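Side-chain contact in uncharacterized protein conserved in bacteria with a cystatin-like fold (PDB 3FLJ), which is of unknown function but has a cystatin-like fold and belongs to the SnoaL-like family, whose members often carry a pocket for small molecules: residues A[25-30]-A[78-83]. Sequence-based numbering, arbitrary orientation.
Sequences ARMQEV and FRYRRI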
ATOM      1  N   ALA A  25     -11.076  10.444  11.028  1.00 44.94           N
ATOM      2  CA  ALA A  25     -12.013  11.384  10.365  1.00 46.38           C
ATOM      3  C   ALA A  25     -11.334  12.746  10.079  1.00 47.21           C
ATOM      4  O   ALA A  25     -11.403  13.240   8.944  1.00 46.77           O
ATOM      5  CB  ALA A  25     -13.287  11.589  11.210  1.00 45.42           C
ATOM      6  N   ARG A  26     -10.660  13.300  11.102  1.00 48.56           N
ATOM      7  CA  ARG A  26      -9.961  14.595  10.979  0.50 49.08           C
ATOM      8  C   ARG A  26      -8.803  14.545   9.962  1.00 49.13           C
ATOM      9  O   ARG A  26      -8.604  15.492   9.195  1.00 48.52           O
ATOM     10  CB  ARG A  26      -9.490  15.098  12.362  0.50 49.11           C
ATOM     11  CG  ARG A  26      -8.813  16.490  12.409  0.50 49.05           C
ATOM     12  CD  ARG A  26      -9.611  17.605  11.717  0.50 49.63           C
ATOM     13  NE  ARG A  26      -8.953  18.906  11.865  0.50 49.76           N
ATOM     14  CZ  ARG A  26      -9.214  20.009  11.148  0.50 51.19           C
ATOM     15  NH1 ARG A  26     -10.148  20.044  10.182  0.50 51.59           N
ATOM     16  NH2 ARG A  26      -8.512  21.121  11.401  0.50 51.94           N
HETATM   17  N   MSE A  27      -8.060  13.446   9.959  1.00 49.86           N
HETATM   18  CA  MSE A  27      -6.941  13.218   9.033  1.00 52.89           C
HETATM   19  C   MSE A  27      -7.332  13.294   7.543  1.00 54.54           C
HETATM   20  O   MSE A  27      -6.553  13.813   6.742  1.00 54.78           O
HETATM   21  CB  MSE A  27      -6.339  11.844   9.354  1.00 51.94           C
HETATM   22  CG  MSE A  27      -5.224  11.367   8.557  1.00 57.00           C
HETATM   23 SE   MSE A  27      -4.922   9.562   9.100  0.75 50.57          SE
HETATM   24  CE  MSE A  27      -3.655   9.365   7.768  1.00 49.05           C
ATOM     25  N   GLN A  28      -8.516  12.773   7.196  1.00 56.93           N
ATOM     26  CA  GLN A  28      -9.005  12.757   5.800  1.00 59.30           C
ATOM     27  C   GLN A  28      -9.137  14.161   5.232  1.00 64.09           C
ATOM     28  O   GLN A  28      -8.589  14.457   4.167  1.00 65.89           O
ATOM     29  CB  GLN A  28     -10.345  12.040   5.678  1.00 59.78           C
ATOM     30  CG  GLN A  28     -10.251  10.557   5.899  1.00 60.54           C
ATOM     31  CD  GLN A  28     -11.616   9.905   5.978  1.00 60.28           C
ATOM     32  OE1 GLN A  28     -11.974   9.323   7.003  1.00 65.26           O
ATOM     33  NE2 GLN A  28     -12.402  10.038   4.916  1.00 55.71           N
ATOM     34  N   GLU A  29      -9.847  15.003   5.973  1.00 67.90           N
ATOM     35  CA  GLU A  29     -10.030  16.417   5.606  1.00 72.33           C
ATOM     36  C   GLU A  29      -8.757  17.304   5.589  1.00 73.32           C
ATOM     37  O   GLU A  29      -8.732  18.275   4.829  1.00 74.82           O
ATOM     38  CB  GLU A  29     -11.190  17.065   6.416  1.00 72.92           C
ATOM     39  CG  GLU A  29     -11.153  17.007   7.979  1.00 75.01           C
ATOM     40  CD  GLU A  29     -12.491  17.359   8.669  1.00 74.47           C
ATOM     41  OE1 GLU A  29     -13.543  17.482   7.995  1.00 81.33           O
ATOM     42  OE2 GLU A  29     -12.495  17.481   9.918  1.00 78.29           O
ATOM     43  N   VAL A  30      -7.707  16.919   6.332  1.00 73.21           N
ATOM     44  CA  VAL A  30      -6.460  17.704   6.507  1.00 73.48           C
ATOM     45  C   VAL A  30      -5.248  17.244   5.667  1.00 74.13           C
ATOM     46  O   VAL A  30      -4.530  18.097   5.126  1.00 73.37           O
ATOM     47  CB  VAL A  30      -6.078  17.732   8.032  1.00 72.62           C
ATOM     48  CG1 VAL A  30      -4.707  18.322   8.287  1.00 73.71           C
ATOM     49  CG2 VAL A  30      -7.123  18.497   8.812  1.00 71.89           C
ATOM     50  N   PHE A  78      -6.152  14.551  -5.425  1.00 45.71           N
ATOM     51  CA  PHE A  78      -6.066  13.614  -4.315  1.00 45.46           C
ATOM     52  C   PHE A  78      -7.446  13.347  -3.729  1.00 46.03           C
ATOM     53  O   PHE A  78      -8.227  14.276  -3.509  1.00 46.21           O
ATOM     54  CB  PHE A  78      -5.126  14.139  -3.214  1.00 46.20           C
ATOM     55  CG  PHE A  78      -4.866  13.145  -2.109  1.00 45.82           C
ATOM     56  CD1 PHE A  78      -5.778  12.990  -1.044  1.00 48.83           C
ATOM     57  CD2 PHE A  78      -3.725  12.341  -2.132  1.00 45.63           C
ATOM     58  CE1 PHE A  78      -5.553  12.047  -0.029  1.00 47.46           C
ATOM     59  CE2 PHE A  78      -3.478  11.408  -1.115  1.00 46.93           C
ATOM     60  CZ  PHE A  78      -4.400  11.256  -0.059  1.00 47.23           C
ATOM     61  N   ARG A  79      -7.723  12.073  -3.467  1.00 44.94           N
ATOM     62  CA  ARG A  79      -8.915  11.676  -2.713  1.00 44.95           C
ATOM     63  C   ARG A  79      -8.746  10.281  -2.139  1.00 44.11           C
ATOM     64  O   ARG A  79      -8.128   9.414  -2.776  1.00 41.91           O
ATOM     65  CB  ARG A  79     -10.235  11.765  -3.514  1.00 46.17           C
ATOM     66  CG  ARG A  79     -10.526  10.716  -4.589  1.00 49.18           C
ATOM     67  CD  ARG A  79      -9.585  10.825  -5.755  1.00 55.49           C
ATOM     68  NE  ARG A  79      -9.933   9.876  -6.818  1.00 58.69           N
ATOM     69  CZ  ARG A  79      -9.439   9.890  -8.063  1.00 58.83           C
ATOM     70  NH1 ARG A  79      -8.522  10.782  -8.451  1.00 55.96           N
ATOM     71  NH2 ARG A  79      -9.858   8.971  -8.934  1.00 57.47           N
ATOM     72  N   TYR A  80      -9.301  10.079  -0.947  1.00 43.92           N
ATOM     73  CA  TYR A  80      -9.359   8.750  -0.351  1.00 43.73           C
ATOM     74  C   TYR A  80     -10.483   7.986  -1.053  1.00 43.30           C
ATOM     75  O   TYR A  80     -11.448   8.599  -1.518  1.00 43.33           O
ATOM     76  CB  TYR A  80      -9.559   8.811   1.166  1.00 43.58           C
ATOM     77  CG  TYR A  80      -8.313   9.275   1.878  1.00 42.54           C
ATOM     78  CD1 TYR A  80      -7.226   8.410   2.032  1.00 40.82           C
ATOM     79  CD2 TYR A  80      -8.206  10.575   2.409  1.00 42.98           C
ATOM     80  CE1 TYR A  80      -6.044   8.814   2.692  1.00 44.28           C
ATOM     81  CE2 TYR A  80      -7.024  10.989   3.091  1.00 44.75           C
ATOM     82  CZ  TYR A  80      -5.955  10.098   3.225  1.00 45.05           C
ATOM     83  OH  TYR A  80      -4.812  10.479   3.865  1.00 45.38           O
ATOM     84  N   ARG A  81     -10.300   6.671  -1.187  1.00 43.33           N
ATOM     85  CA  ARG A  81     -11.279   5.755  -1.791  1.00 44.13           C
ATOM     86  C   ARG A  81     -11.932   4.904  -0.719  1.00 43.10           C
ATOM     87  O   ARG A  81     -13.157   4.858  -0.641  1.00 42.85           O
ATOM     88  CB  ARG A  81     -10.618   4.878  -2.848  1.00 43.52           C
ATOM     89  CG  ARG A  81      -9.995   5.717  -3.958  1.00 47.49           C
ATOM     90  CD  ARG A  81      -9.751   4.959  -5.229  1.00 46.48           C
ATOM     91  NE  ARG A  81      -8.891   3.775  -5.068  1.00 49.98           N
ATOM     92  CZ  ARG A  81      -8.362   3.074  -6.081  1.00 49.21           C
ATOM     93  NH1 ARG A  81      -8.525   3.433  -7.357  1.00 47.90           N
ATOM     94  NH2 ARG A  81      -7.630   2.003  -5.824  1.00 50.51           N
ATOM     95  N   ARG A  82     -11.107   4.240   0.098  1.00 42.84           N
ATOM     96  CA  ARG A  82     -11.581   3.377   1.186  1.00 43.19           C
ATOM     97  C   ARG A  82     -10.851   3.637   2.504  1.00 42.52           C
ATOM     98  O   ARG A  82      -9.641   3.823   2.496  1.00 44.34           O
ATOM     99  CB  ARG A  82     -11.480   1.905   0.797  1.00 42.38           C
ATOM    100  CG  ARG A  82     -12.454   1.513  -0.303  1.00 44.43           C
ATOM    101  CD  ARG A  82     -12.452   0.010  -0.510  1.00 45.15           C
ATOM    102  NE  ARG A  82     -11.184  -0.502  -1.038  1.00 46.75           N
ATOM    103  CZ  ARG A  82     -10.870  -1.800  -1.197  1.00 50.16           C
ATOM    104  NH1 ARG A  82     -11.726  -2.761  -0.896  1.00 51.06           N
ATOM    105  NH2 ARG A  82      -9.682  -2.160  -1.689  1.00 50.73           N
ATOM    106  N   ILE A  83     -11.613   3.667   3.602  1.00 42.73           N
ATOM    107  CA  ILE A  83     -11.106   3.854   4.971  1.00 42.63           C
ATOM    108  C   ILE A  83     -11.395   2.519   5.643  1.00 42.09           C
ATOM    109  O   ILE A  83     -12.552   2.215   5.905  1.00 41.52           O
ATOM    110  CB  ILE A  83     -11.828   5.029   5.724  1.00 43.26           C
ATOM    111  CG1 ILE A  83     -11.869   6.328   4.897  1.00 44.04           C
ATOM    112  CG2 ILE A  83     -11.185   5.273   7.097  1.00 42.29           C
ATOM    113  CD1 ILE A  83     -10.524   6.842   4.455  1.00 45.28           C
TER
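The ring of Tyr80 meets Gln28 obliquely. Its CE2 lies 3.8 Å from Gln28 CA, and the backbone O of Gln28 sits at the ring edge, in plane. Phe78 CE1 lies over one face of the tyrosine ring, offset toward the rim. The Gln28 amide is turned 79° from that ring and packs against the tip of Ile83 instead. There CD of Gln28 is 3.6 Å from CD1 of Ile83, and OE1 and NE2 both lie close to the same branch. Gln28 CG is anti to the carbonyl carbon (chi1 -70°) and the chain then runs extended, which carries the methylenes past Tyr80 CD2 to the isoleucine. No hydrogen bond links the segments; the contact is van der Waals. With an alanine at Gln28, the end of Ile83 would probably lose its partner on the helix, and Tyr80 would keep only part of its contact. Met27, present as selenomethionine, adds a looser touch, CE to Tyr80 OH at 4.2 Å. That hydroxyl is hydrogen-bonded to Asp107. An unidentified molecule, probably from the crystallisation liquor, lies about 4 Å from the Tyr80 side chain and may mark a pocket. Helix 22-31 thus packs against strand 78-86 of the curved sheet; the axes of segments 25-30 and 78-83 approach to 9.4 Å, with their N-to-C directions 146° apart. Strand 89-98 pairs antiparallel with this strand, and Arg81 and Arg82 together face Glu93 in a classic beta bulge. Met27 reaches Ile109 on strand 101-111.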